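Local coordinates for protein maltose operon transcriptional repressor (PDB 3HCW) that probably represses transcription of the maltose operon, as a LacI-family regulator whose C-terminal fragment, described here, has the periplasmic-binding-protein-like fold expected to sense a sugar effector, at residues Ile243-Arg248 with Ile275-Lys280; Thr109-Asp114 with Gln252-Ala257; Phe136-Gly141 with Ile166-Asn171; Arg22-Tyr27 with Ser198-Leu203; Leu12-Ser17 with Thr45-Ser50. All blocks are in the same frame, centred on the assembly; numbering follows the deposited sequence.

How the interactions relate
Interactions 1, 2, 3 and 5 all involve strands of a sheet that runs on through both lobes, while interaction 4 joins the starts of two helices near the middle of the chain. Interactions 1 and 2 touch: strands 110-113 and 272-280 are neighbours, and N113 ND2 lies 2.9 Å from I245 O. Interaction 4 meets interaction 3 through I137 O and L199 N, 2.9 Å apart, and meets interaction 5 where Y27 packs on L14. Interactions 3 and 5, at the two ends of the sheet, have centres about 24 Å apart. Glycerol, probably from the crystallisation liquor, hydrogen-bonds to D112, N113, T277 and D200, which is consistent with an effector pocket between the lobes.

Interaction 1 of 5, residues Ile243-Arg248 with Ile275-Lys280; sequences IDIKPR and IDTELK
A short antiparallel pairing joins strand 241-244 to the last strand of the chain, 272-280, just ahead of helix 247-263. D244 and E278 form a hydrogen-bonded pair: D244 N gives a short, fairly straight bond to E278 O (2.7 Å), and E278 N returns one to D244 O (3.1 Å). On the face that carries their side chains, two acids and two lysines make a salt-bridge network. With CG anti to its backbone N (chi1 -177°), D244 takes K280 NZ on the anti lone pair of OD2 at 3.0 Å and K246 NZ from above the carboxylate plane at 2.7 Å. The extended E278 presents OE1 to K246 NZ at 2.9 Å. The alternation of charge probably offsets the closeness of the two ammonium groups, 3.7 Å apart. I243 suits the other face, its CD1 meeting L279 CD1 at 4.0 Å and its CG2 lying against T277 CB, under helix 115-129. K246 also passes its aliphatic CB and CG obliquely over I275 CG2. D244 OD1 accepts from K246 N, closing an Asx turn at one of the strand-to-helix crossovers between the lobes, probably part of the hinge of this periplasmic-binding-protein-like fold.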
# COMPACT_ATOMS: atom_id res chain seq x y z
N ILE A 243 15.24 -0.14 7.36
CA ILE A 243 16.12 -0.78 6.42
C ILE A 243 15.37 -0.93 5.10
O ILE A 243 14.32 -1.59 5.04
CB ILE A 243 16.54 -2.18 6.92
CG1 ILE A 243 17.27 -2.09 8.27
CG2 ILE A 243 17.40 -2.88 5.88
CD1 ILE A 243 18.67 -1.42 8.21
N ASP A 244 15.91 -0.31 4.05
CA ASP A 244 15.40 -0.47 2.70
C ASP A 244 15.89 -1.82 2.12
O ASP A 244 17.08 -2.02 1.95
CB ASP A 244 15.88 0.71 1.85
CG ASP A 244 15.35 0.68 0.43
OD1 ASP A 244 14.52 -0.20 0.09
OD2 ASP A 244 15.78 1.55 -0.36
N ILE A 245 14.98 -2.73 1.81
CA ILE A 245 15.39 -4.08 1.40
C ILE A 245 15.25 -4.32 -0.10
O ILE A 245 15.30 -5.46 -0.57
CB ILE A 245 14.70 -5.19 2.24
CG1 ILE A 245 13.19 -5.24 1.96
CG2 ILE A 245 14.98 -4.99 3.72
CD1 ILE A 245 12.49 -6.41 2.61
N LYS A 246 15.12 -3.20 -0.84
CA LYS A 246 15.06 -3.16 -2.30
C LYS A 246 14.14 -4.21 -2.94
O LYS A 246 14.60 -5.07 -3.70
CB LYS A 246 16.48 -3.27 -2.88
CG LYS A 246 17.57 -2.53 -2.11
CD LYS A 246 17.56 -1.03 -2.40
CE LYS A 246 18.52 -0.31 -1.46
NZ LYS A 246 18.24 1.16 -1.41
N PRO A 247 12.83 -4.17 -2.62
CA PRO A 247 11.92 -5.22 -3.12
C PRO A 247 11.71 -5.23 -4.65
O PRO A 247 11.51 -6.30 -5.25
CB PRO A 247 10.61 -4.96 -2.35
CG PRO A 247 10.68 -3.50 -1.94
CD PRO A 247 12.14 -3.18 -1.76
N ARG A 248 11.81 -4.06 -5.27
CA ARG A 248 11.72 -3.98 -6.73
C ARG A 248 12.94 -4.62 -7.39
O ARG A 248 12.80 -5.31 -8.40
CB ARG A 248 11.53 -2.54 -7.20
CG ARG A 248 11.00 -2.45 -8.61
CD ARG A 248 10.58 -1.03 -8.93
NE ARG A 248 10.26 -0.91 -10.35
CZ ARG A 248 9.72 0.17 -10.90
NH1 ARG A 248 9.46 0.18 -12.20
NH2 ARG A 248 9.44 1.23 -10.15
N ILE A 275 20.89 -9.30 -2.49
CA ILE A 275 20.61 -7.89 -2.76
C ILE A 275 20.94 -7.09 -1.49
O ILE A 275 20.44 -7.39 -0.41
CB ILE A 275 19.13 -7.68 -3.22
CG1 ILE A 275 18.99 -7.98 -4.71
CG2 ILE A 275 18.62 -6.26 -2.99
CD1 ILE A 275 18.52 -9.36 -5.00
N ASP A 276 21.81 -6.09 -1.64
CA ASP A 276 22.26 -5.24 -0.53
C ASP A 276 21.13 -4.37 -0.01
O ASP A 276 20.31 -3.90 -0.78
CB ASP A 276 23.41 -4.32 -0.97
CG ASP A 276 24.70 -5.07 -1.30
OD1 ASP A 276 24.97 -6.16 -0.73
OD2 ASP A 276 25.48 -4.54 -2.12
N THR A 277 21.12 -4.15 1.29
CA THR A 277 20.11 -3.31 1.91
C THR A 277 20.71 -1.96 2.33
O THR A 277 21.92 -1.75 2.24
CB THR A 277 19.49 -4.01 3.12
OG1 THR A 277 20.48 -4.16 4.13
CG2 THR A 277 18.91 -5.39 2.73
N GLU A 278 19.86 -1.04 2.77
CA GLU A 278 20.32 0.29 3.14
C GLU A 278 19.49 0.87 4.28
O GLU A 278 18.27 0.98 4.19
CB GLU A 278 20.28 1.22 1.92
CG GLU A 278 20.57 2.67 2.21
CD GLU A 278 20.42 3.58 0.99
OE1 GLU A 278 19.88 3.13 -0.05
OE2 GLU A 278 20.84 4.76 1.07
N LEU A 279 20.17 1.21 5.37
CA LEU A 279 19.59 1.97 6.46
C LEU A 279 19.22 3.38 6.00
O LEU A 279 20.04 4.07 5.40
CB LEU A 279 20.56 2.02 7.65
CG LEU A 279 20.17 2.87 8.87
CD1 LEU A 279 19.00 2.27 9.60
CD2 LEU A 279 21.35 3.04 9.80
N LYS A 280 17.97 3.77 6.27
CA LYS A 280 17.47 5.13 6.08
C LYS A 280 17.11 5.68 7.46
O LYS A 280 16.12 5.25 8.06
CB LYS A 280 16.21 5.14 5.19
CG LYS A 280 16.34 4.51 3.80
CD LYS A 280 16.73 5.55 2.75
CE LYS A 280 16.38 5.08 1.33
NZ LYS A 280 17.12 3.84 0.94

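Interaction 2 of 5, residues Thr109-Asp114 with Gln252-Ala257; sequences THIDND and QQAGSA
I111 carries the tight part of this contact almost alone. Its CG1 branch is anti to the carbonyl carbon, beside the backbone N (chi1 -71°), and chi2 of 97° swings CD1 out to the helix. There the methyl rests 3.8 Å from A254 CA, with A257 CB at 4.1 Å and A254 CB at 4.2 Å. Two alanines one turn apart suit this spot because their short side chains let the isoleucine tip come close to the helix backbone. The other branch, I111 CG2, touches Q253 CB at 4.2 Å. No hydrogen bond crosses between the segments, so dispersion and the burial of apolar surface hold them together.

Strand 110-113 and the 252-257 part of helix 247-263 run nearly antiparallel, 167° apart, with their short axes 8.9 Å from each other at closest. This is helix-on-sheet packing within an alpha/beta sandwich: I95 and I97 of strand 94-97 and V273 and I275 of strand 272-280 extend the same apolar floor beneath the helix.

The packing loosens around this isoleucine. T109 adds a single methyl contact, CG2 to A257 CB at 4.2 Å, while its OG1 turns to I270 O for a hydrogen bond. Q253 begins by pointing at the strand, but its chain bends at chi2 and takes the amide away to a partly exposed position, leaving the aliphatic base on I111. S256 turns instead to T37 of helix 25-39, and its OG bonds back to Q252 O (3.2 Å), an acceptor that also receives S256 N.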
# COMPACT_ATOMS: atom_id res chain seq x y z
N THR A 109 17.95 -21.94 -7.46
CA THR A 109 18.33 -20.54 -7.27
C THR A 109 17.45 -19.83 -6.25
O THR A 109 16.22 -19.90 -6.33
CB THR A 109 18.33 -19.77 -8.62
OG1 THR A 109 19.35 -20.32 -9.45
CG2 THR A 109 18.63 -18.29 -8.42
N HIS A 110 18.10 -19.18 -5.28
CA HIS A 110 17.43 -18.35 -4.30
C HIS A 110 17.86 -16.89 -4.46
O HIS A 110 19.01 -16.60 -4.79
CB HIS A 110 17.75 -18.82 -2.89
CG HIS A 110 17.02 -20.05 -2.47
ND1 HIS A 110 16.09 -20.06 -1.46
CD2 HIS A 110 17.10 -21.33 -2.91
CE1 HIS A 110 15.63 -21.29 -1.30
NE2 HIS A 110 16.22 -22.08 -2.17
N ILE A 111 16.92 -15.99 -4.23
CA ILE A 111 17.18 -14.55 -4.25
C ILE A 111 16.75 -13.99 -2.89
O ILE A 111 15.60 -14.10 -2.51
CB ILE A 111 16.47 -13.84 -5.44
CG1 ILE A 111 17.13 -14.21 -6.78
CG2 ILE A 111 16.55 -12.34 -5.31
CD1 ILE A 111 16.45 -15.30 -7.51
N ASP A 112 17.69 -13.40 -2.16
CA ASP A 112 17.39 -12.92 -0.81
C ASP A 112 18.11 -11.59 -0.53
O ASP A 112 18.95 -11.16 -1.32
CB ASP A 112 17.84 -13.99 0.20
CG ASP A 112 17.02 -13.98 1.49
OD1 ASP A 112 16.04 -13.21 1.60
OD2 ASP A 112 17.37 -14.75 2.40
N ASN A 113 17.72 -10.94 0.57
CA ASN A 113 18.59 -9.97 1.23
C ASN A 113 19.40 -10.74 2.25
O ASN A 113 19.05 -11.90 2.58
CB ASN A 113 17.77 -8.92 2.00
CG ASN A 113 16.82 -8.14 1.12
OD1 ASN A 113 15.60 -8.24 1.27
ND2 ASN A 113 17.37 -7.35 0.20
N ASP A 114 20.45 -10.11 2.78
CA ASP A 114 21.14 -10.64 3.96
C ASP A 114 20.40 -10.09 5.18
O ASP A 114 20.61 -8.95 5.60
CB ASP A 114 22.63 -10.27 3.95
CG ASP A 114 23.44 -10.95 5.07
OD1 ASP A 114 24.68 -10.96 4.98
OD2 ASP A 114 22.84 -11.46 6.04
N GLN A 252 13.03 -7.95 -9.84
CA GLN A 252 13.71 -7.90 -11.13
C GLN A 252 14.74 -9.02 -11.25
O GLN A 252 14.81 -9.67 -12.28
CB GLN A 252 14.38 -6.54 -11.36
CG GLN A 252 13.40 -5.41 -11.64
CD GLN A 252 14.06 -4.04 -11.66
OE1 GLN A 252 15.25 -3.89 -11.38
NE2 GLN A 252 13.27 -3.02 -12.00
N GLN A 253 15.50 -9.25 -10.18
CA GLN A 253 16.51 -10.32 -10.14
C GLN A 253 15.89 -11.72 -10.22
O GLN A 253 16.44 -12.60 -10.88
CB GLN A 253 17.36 -10.20 -8.88
CG GLN A 253 18.27 -8.97 -8.83
CD GLN A 253 19.44 -9.05 -9.78
OE1 GLN A 253 20.16 -10.05 -9.82
NE2 GLN A 253 19.65 -8.00 -10.56
N ALA A 254 14.75 -11.92 -9.57
CA ALA A 254 14.04 -13.19 -9.63
C ALA A 254 13.48 -13.44 -11.02
O ALA A 254 13.51 -14.57 -11.52
CB ALA A 254 12.92 -13.24 -8.60
N GLY A 255 12.97 -12.36 -11.64
CA GLY A 255 12.46 -12.38 -13.01
C GLY A 255 13.54 -12.72 -14.03
O GLY A 255 13.33 -13.57 -14.90
N SER A 256 14.69 -12.08 -13.90
CA SER A 256 15.86 -12.39 -14.73
C SER A 256 16.35 -13.83 -14.57
O SER A 256 16.63 -14.49 -15.56
CB SER A 256 16.99 -11.42 -14.43
OG SER A 256 16.63 -10.12 -14.86
N ALA A 257 16.44 -14.30 -13.31
CA ALA A 257 16.90 -15.66 -13.00
C ALA A 257 16.04 -16.74 -13.65
O ALA A 257 16.56 -17.66 -14.26
CB ALA A 257 16.97 -15.89 -11.50

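Interaction 3 of 5, residues Phe136-Gly141 with Ile166-Asn171; sequences FITEKG and IIETSN
T138 and E168 stand side by side and point the same way, T138 CG2 resting 3.8 Å from E168 CG, so that a threonine methyl shields the aliphatic part of the glutamate. Their strands, 133-139 and 163-169, are parallel neighbours joined by helix 144-159 in a beta-alpha-beta unit. Further back on the same face, F136 CB meets I166 CD1 at 3.8 Å, while the ring turns away from strand 163-169 to pack on F153 of that helix. On the reverse face I137 and T169 cross obliquely, CG2 to CG2 at 3.6 Å. T169 suits this apolar spot, because its methyl serves the packing while OG1 bonds to S170 O. T138 OG1 likewise finds S146 OG. K140, bent at chi2 and chi4, reaches over the end of strand 163-169, CE against T169 C; NZ holds a water at 2.8 Å and stays 4.3 Å from E168 OE1, beyond a salt bridge. Three backbone bonds, the first two nearly straight, fix the register: I167 N to F136 O (2.9 Å), T138 N to I167 O (2.8 Å) and T169 N to T138 O (2.9 Å). Cohesion therefore comes from amide bonds and methyl packing, and the lysine and glutamate probably contribute no more than a long-range, solvent-screened attraction.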
# COMPACT_ATOMS: atom_id res chain seq x y z
N PHE A 136 12.30 -6.49 20.36
CA PHE A 136 11.99 -6.91 18.99
C PHE A 136 10.58 -7.49 18.93
O PHE A 136 10.24 -8.39 19.70
CB PHE A 136 12.98 -7.95 18.45
CG PHE A 136 12.95 -8.11 16.95
CD1 PHE A 136 13.84 -7.38 16.14
CD2 PHE A 136 12.04 -8.98 16.33
CE1 PHE A 136 13.82 -7.51 14.74
CE2 PHE A 136 12.01 -9.13 14.94
CZ PHE A 136 12.91 -8.39 14.14
N ILE A 137 9.78 -6.98 18.01
CA ILE A 137 8.41 -7.45 17.84
C ILE A 137 8.27 -8.19 16.52
O ILE A 137 8.61 -7.67 15.46
CB ILE A 137 7.39 -6.28 17.98
CG1 ILE A 137 7.61 -5.54 19.30
CG2 ILE A 137 5.96 -6.81 17.88
CD1 ILE A 137 6.56 -4.48 19.60
N THR A 138 7.78 -9.42 16.58
CA THR A 138 7.64 -10.26 15.39
C THR A 138 6.22 -10.83 15.21
O THR A 138 5.38 -10.75 16.12
CB THR A 138 8.74 -11.37 15.33
OG1 THR A 138 8.76 -11.94 14.02
CG2 THR A 138 8.51 -12.46 16.39
N GLU A 139 5.98 -11.39 14.03
CA GLU A 139 4.72 -12.04 13.67
C GLU A 139 4.85 -13.54 13.73
O GLU A 139 5.93 -14.09 13.53
CB GLU A 139 4.32 -11.66 12.24
CG GLU A 139 3.38 -10.48 12.11
CD GLU A 139 3.19 -10.05 10.66
OE1 GLU A 139 4.20 -9.90 9.93
OE2 GLU A 139 2.02 -9.87 10.25
N LYS A 140 3.73 -14.22 13.95
CA LYS A 140 3.68 -15.67 14.00
C LYS A 140 3.97 -16.33 12.65
O LYS A 140 3.92 -15.68 11.59
CB LYS A 140 2.32 -16.14 14.54
CG LYS A 140 1.65 -15.14 15.47
CD LYS A 140 1.16 -15.79 16.74
CE LYS A 140 0.65 -14.75 17.71
NZ LYS A 140 0.96 -15.10 19.13
N GLY A 141 4.27 -17.63 12.70
CA GLY A 141 4.76 -18.37 11.54
C GLY A 141 6.25 -18.63 11.70
O GLY A 141 6.98 -17.79 12.23
N ILE A 166 11.99 -10.49 23.19
CA ILE A 166 11.30 -10.78 21.92
C ILE A 166 9.82 -10.93 22.24
O ILE A 166 9.44 -11.63 23.20
CB ILE A 166 11.83 -12.11 21.24
CG1 ILE A 166 13.37 -12.17 21.15
CG2 ILE A 166 11.19 -12.33 19.87
CD1 ILE A 166 14.03 -11.10 20.28
N ILE A 167 8.98 -10.26 21.46
CA ILE A 167 7.53 -10.40 21.58
C ILE A 167 7.01 -10.91 20.24
O ILE A 167 7.27 -10.31 19.20
CB ILE A 167 6.83 -9.06 21.92
CG1 ILE A 167 7.27 -8.55 23.29
CG2 ILE A 167 5.29 -9.20 21.82
CD1 ILE A 167 6.82 -7.12 23.59
N GLU A 168 6.30 -12.03 20.29
CA GLU A 168 5.61 -12.55 19.12
C GLU A 168 4.13 -12.24 19.26
O GLU A 168 3.51 -12.53 20.28
CB GLU A 168 5.83 -14.05 19.00
CG GLU A 168 5.57 -14.60 17.62
CD GLU A 168 5.62 -16.11 17.60
OE1 GLU A 168 4.80 -16.75 18.29
OE2 GLU A 168 6.48 -16.67 16.88
N THR A 169 3.56 -11.64 18.23
CA THR A 169 2.20 -11.15 18.32
C THR A 169 1.47 -11.31 17.00
O THR A 169 2.11 -11.40 15.95
CB THR A 169 2.16 -9.67 18.78
OG1 THR A 169 0.80 -9.21 18.86
CG2 THR A 169 2.94 -8.78 17.81
N SER A 170 0.14 -11.39 17.06
CA SER A 170 -0.68 -11.23 15.87
C SER A 170 -0.90 -9.73 15.64
O SER A 170 -0.73 -8.94 16.56
CB SER A 170 -2.02 -11.92 16.07
OG SER A 170 -2.70 -11.35 17.17
N ASN A 171 -1.32 -9.37 14.44
CA ASN A 171 -1.66 -7.97 14.10
C ASN A 171 -2.93 -7.37 14.75
O ASN A 171 -3.31 -6.24 14.43
CB ASN A 171 -1.75 -7.82 12.57
CG ASN A 171 -2.86 -8.67 11.93
OD1 ASN A 171 -3.50 -9.50 12.60
ND2 ASN A 171 -3.09 -8.47 10.63
O HOH W 1 0.07 -12.75 20.26

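Interaction 4 of 5, residues Arg22-Tyr27 with Ser198-Leu203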
# COMPACT_ATOMS: atom_id res chain seq x y z
N ARG A 22 -1.68 -8.22 0.31
CA ARG A 22 -1.80 -7.68 -1.05
C ARG A 22 -1.63 -6.15 -1.08
O ARG A 22 -1.40 -5.57 -2.15
CB ARG A 22 -3.11 -8.11 -1.73
CG ARG A 22 -4.38 -7.54 -1.10
CD ARG A 22 -5.51 -7.47 -2.13
NE ARG A 22 -6.68 -6.77 -1.61
CZ ARG A 22 -7.75 -7.37 -1.09
NH1 ARG A 22 -8.77 -6.64 -0.65
NH2 ARG A 22 -7.81 -8.70 -1.00
N LEU A 23 -1.75 -5.52 0.09
CA LEU A 23 -1.50 -4.08 0.25
C LEU A 23 -0.11 -3.83 0.80
O LEU A 23 0.32 -2.67 0.92
CB LEU A 23 -2.51 -3.44 1.20
CG LEU A 23 -3.91 -2.92 0.82
CD1 LEU A 23 -4.75 -3.91 0.02
CD2 LEU A 23 -4.63 -2.52 2.11
N ASN A 24 0.59 -4.92 1.14
CA ASN A 24 1.95 -4.83 1.66
C ASN A 24 2.86 -4.37 0.53
O ASN A 24 2.96 -5.06 -0.49
CB ASN A 24 2.43 -6.19 2.20
CG ASN A 24 3.55 -6.07 3.21
OD1 ASN A 24 4.54 -5.35 2.99
ND2 ASN A 24 3.42 -6.77 4.33
N PRO A 25 3.51 -3.21 0.70
CA PRO A 25 4.43 -2.63 -0.28
C PRO A 25 5.62 -3.51 -0.63
O PRO A 25 6.32 -3.24 -1.61
CB PRO A 25 4.94 -1.36 0.42
CG PRO A 25 3.88 -1.02 1.39
CD PRO A 25 3.40 -2.36 1.89
N PHE A 26 5.87 -4.54 0.18
CA PHE A 26 6.89 -5.53 -0.15
C PHE A 26 6.46 -6.30 -1.37
O PHE A 26 7.18 -6.34 -2.37
CB PHE A 26 7.13 -6.52 1.00
CG PHE A 26 8.07 -7.63 0.64
CD1 PHE A 26 9.44 -7.39 0.58
CD2 PHE A 26 7.60 -8.91 0.35
CE1 PHE A 26 10.33 -8.42 0.24
CE2 PHE A 26 8.47 -9.94 0.00
CZ PHE A 26 9.84 -9.70 -0.05
N TYR A 27 5.29 -6.91 -1.28
CA TYR A 27 4.77 -7.72 -2.37
C TYR A 27 4.41 -6.87 -3.58
O TYR A 27 4.70 -7.25 -4.70
CB TYR A 27 3.62 -8.59 -1.89
CG TYR A 27 4.05 -9.58 -0.83
CD1 TYR A 27 4.74 -10.74 -1.16
CD2 TYR A 27 3.78 -9.34 0.53
CE1 TYR A 27 5.14 -11.66 -0.19
CE2 TYR A 27 4.18 -10.25 1.51
CZ TYR A 27 4.86 -11.40 1.14
OH TYR A 27 5.26 -12.30 2.11
N SER A 198 10.39 -3.57 14.96
CA SER A 198 9.42 -4.49 14.39
C SER A 198 9.98 -5.18 13.17
O SER A 198 10.72 -4.57 12.38
CB SER A 198 8.12 -3.78 13.99
OG SER A 198 7.56 -3.06 15.08
N LEU A 199 9.58 -6.43 13.01
CA LEU A 199 9.87 -7.28 11.86
C LEU A 199 9.65 -6.65 10.47
O LEU A 199 10.45 -6.87 9.56
CB LEU A 199 9.01 -8.55 11.97
CG LEU A 199 9.21 -9.60 10.88
CD1 LEU A 199 10.60 -10.21 11.01
CD2 LEU A 199 8.14 -10.68 10.95
N ASP A 200 8.58 -5.88 10.32
CA ASP A 200 8.09 -5.43 9.03
C ASP A 200 7.22 -4.20 9.24
O ASP A 200 6.57 -4.08 10.27
CB ASP A 200 7.27 -6.55 8.37
CG ASP A 200 6.55 -6.10 7.11
OD1 ASP A 200 7.25 -5.77 6.13
OD2 ASP A 200 5.30 -6.05 7.10
N ALA A 201 7.21 -3.31 8.25
CA ALA A 201 6.52 -2.03 8.32
C ALA A 201 5.00 -2.10 8.55
O ALA A 201 4.45 -1.26 9.23
CB ALA A 201 6.81 -1.24 7.05
N MET A 202 4.34 -3.11 7.97
CA MET A 202 2.88 -3.26 8.12
C MET A 202 2.50 -3.57 9.57
O MET A 202 1.59 -2.95 10.12
CB MET A 202 2.35 -4.33 7.15
CG MET A 202 0.86 -4.17 6.77
SD MET A 202 0.34 -2.51 6.24
CE MET A 202 1.42 -2.24 4.84
N LEU A 203 3.24 -4.49 10.19
CA LEU A 203 3.11 -4.73 11.64
C LEU A 203 3.51 -3.48 12.46
O LEU A 203 2.82 -3.11 13.41
CB LEU A 203 3.94 -5.95 12.05
CG LEU A 203 4.03 -6.31 13.54
CD1 LEU A 203 2.64 -6.65 14.05
CD2 LEU A 203 5.01 -7.47 13.76
O HOH W 2 5.86 -4.01 4.76
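Anti first torsions in three residues bring this contact together: N24 (chi1 -158°), D200 (171°) and M202 each set CG opposite the backbone N. N24 and D200 thereby extend tip to tip, their amide and carboxylate planes 31° apart. N24 ND2 reaches D200 OD2 at 3.4 Å, a weak though fairly straight hydrogen bond. A water bridges N24 OD1 and D200 OD1, 2.6 Å from each.

Both residues are also helix N-caps, a role that suits the short polar side chains of asparagine and aspartate. N24 OD1 accepts from F26 N at 3.2 Å, in the plane of the amide and on a lone pair. D200 OD2 takes M202 N at 3.2 Å from well above its carboxylate plane. The start of a helix probably stabilises the charge on this carboxylate, and D200 OD1 has further partners in N228 ND2 and a glycerol molecule. The two caps thus face each other across the cleft between the lobes, where the glycerol is bound, consistent with an effector pocket as in LacI relatives.

M202 supplies the apolar half. Bends at chi2 and chi3 curl its thioether so that CE lands 3.6 Å from P25 CD, the two side chains crossing at about a right angle; a flexible methionine fits well against the CD methylene of the proline. L232 packs on both, and L23 of the second subunit lies against P25. The contact thus joins the first turns of helices 25-39 and 201-213, with helix 231-234 alongside and L199, just ahead of D200, packing on strand 133-139.

Interaction 5 of 5, residues Leu12-Ser17 with Thr45-Ser50; sequences LVLKGS and TQTTVS
Four hydrogen bonds link the ends of strands 9-13 and 44-47 and the loops that follow them. In the parallel part, where L12 pairs with T47, L12 N donates to Q46 O at 2.9 Å and L12 O accepts T48 N at 3.1 Å. Both bonds are straight at the hydrogen, although each donor sits above the plane of its carbonyl. One step further a side chain takes the place of the backbone: T48 OG1 accepts L14 N at 3.0 Å with an N-H...O angle of 168°. A chi1 of 66° puts that hydroxyl between the backbone N and the carbonyl carbon, facing L14, so the threonine continues the pairing after the regular strand has ended. T48 CG2 lies over the backbone of L12 and V13, 3.9 Å from V13 CA, which suits threonine, with a polar and an apolar branch.

The last bond is S17 OG to V49 O, very short at 2.5 Å; S17 is poorly ordered, so its exact length deserves little weight. On the far side of this turn, E59 OE1 of helix 53-65 accepts from V49 N and, weakly, from S50 N.

L12 CD1 crosses obliquely to T45 CB at 3.7 Å, and L14 CD2 meets T47 CG2 at 3.8 Å, threonine carbons giving the leucines apolar surface. Strands 9-13 and 44-47 and the intervening helix 25-39 form a beta-alpha-beta unit of a Rossmann-like lobe; 44-47 is outermost at this end within the chain, and 71-74 flanks 9-13 on its other side. L12 packs on helix 25-39, while T48 faces L56 and E59 of helix 53-65, so the two helices sandwich the strand ends.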
# COMPACT_ATOMS: atom_id res chain seq x y z
N LEU A 12 3.42 -17.02 -9.97
CA LEU A 12 4.02 -16.39 -8.79
C LEU A 12 3.26 -16.79 -7.51
O LEU A 12 2.15 -16.30 -7.27
CB LEU A 12 4.03 -14.87 -8.96
CG LEU A 12 4.44 -14.35 -10.35
CD1 LEU A 12 4.28 -12.85 -10.43
CD2 LEU A 12 5.85 -14.75 -10.77
N VAL A 13 3.85 -17.67 -6.70
CA VAL A 13 3.21 -18.14 -5.46
C VAL A 13 3.36 -17.19 -4.25
O VAL A 13 4.47 -16.98 -3.75
CB VAL A 13 3.67 -19.56 -5.05
CG1 VAL A 13 2.79 -20.10 -3.92
CG2 VAL A 13 3.62 -20.49 -6.25
N LEU A 14 2.23 -16.66 -3.81
CA LEU A 14 2.15 -15.78 -2.64
C LEU A 14 1.81 -16.56 -1.37
O LEU A 14 1.29 -17.68 -1.43
CB LEU A 14 1.08 -14.71 -2.88
CG LEU A 14 1.37 -13.28 -3.36
CD1 LEU A 14 1.71 -12.38 -2.18
CD2 LEU A 14 2.45 -13.22 -4.42
N LYS A 15 2.10 -15.94 -0.22
CA LYS A 15 1.81 -16.48 1.11
C LYS A 15 0.30 -16.43 1.41
O LYS A 15 -0.27 -17.41 1.92
CB LYS A 15 2.60 -15.68 2.16
CG LYS A 15 2.58 -16.22 3.58
CD LYS A 15 2.77 -15.09 4.61
CE LYS A 15 4.15 -14.44 4.51
NZ LYS A 15 4.30 -13.27 5.42
N GLY A 16 -0.33 -15.30 1.10
CA GLY A 16 -1.77 -15.10 1.28
C GLY A 16 -2.33 -13.97 0.43
O GLY A 16 -1.59 -13.28 -0.28
N SER A 17 -3.65 -13.77 0.51
CA SER A 17 -4.34 -12.74 -0.27
C SER A 17 -4.81 -11.60 0.62
O SER A 17 -5.41 -10.63 0.14
CB SER A 17 -5.56 -13.33 -0.99
OG SER A 17 -5.41 -14.72 -1.18
N THR A 45 2.64 -13.16 -16.39
CA THR A 45 2.71 -13.61 -15.00
C THR A 45 1.32 -13.95 -14.46
O THR A 45 0.32 -13.39 -14.92
CB THR A 45 3.36 -12.56 -14.05
OG1 THR A 45 2.52 -11.42 -13.92
CG2 THR A 45 4.74 -12.13 -14.54
N GLN A 46 1.26 -14.86 -13.49
CA GLN A 46 -0.00 -15.25 -12.88
C GLN A 46 0.16 -15.47 -11.37
O GLN A 46 0.68 -16.51 -10.92
CB GLN A 46 -0.55 -16.51 -13.56
CG GLN A 46 -2.03 -16.77 -13.31
CD GLN A 46 -2.42 -18.21 -13.59
OE1 GLN A 46 -2.15 -18.75 -14.67
NE2 GLN A 46 -3.06 -18.85 -12.62
N THR A 47 -0.28 -14.46 -10.62
CA THR A 47 -0.21 -14.41 -9.17
C THR A 47 -1.29 -15.29 -8.53
O THR A 47 -2.48 -15.11 -8.82
CB THR A 47 -0.41 -12.95 -8.69
OG1 THR A 47 0.49 -12.08 -9.40
CG2 THR A 47 -0.17 -12.82 -7.20
N THR A 48 -0.89 -16.21 -7.64
CA THR A 48 -1.85 -17.03 -6.87
C THR A 48 -2.72 -16.13 -5.99
O THR A 48 -2.27 -15.08 -5.52
CB THR A 48 -1.19 -18.13 -5.98
OG1 THR A 48 -0.41 -17.54 -4.93
CG2 THR A 48 -0.31 -19.08 -6.80
N VAL A 49 -3.97 -16.54 -5.81
CA VAL A 49 -4.99 -15.73 -5.13
C VAL A 49 -5.49 -16.42 -3.84
O VAL A 49 -6.35 -15.89 -3.12
CB VAL A 49 -6.14 -15.36 -6.14
CG1 VAL A 49 -7.15 -16.50 -6.30
CG2 VAL A 49 -6.80 -14.04 -5.76
N SER A 50 -4.92 -17.58 -3.54
CA SER A 50 -5.30 -18.42 -2.40
C SER A 50 -4.88 -17.83 -1.06
O SER A 50 -3.87 -17.12 -0.97
CB SER A 50 -4.69 -19.81 -2.56
OG SER A 50 -5.68 -20.81 -2.52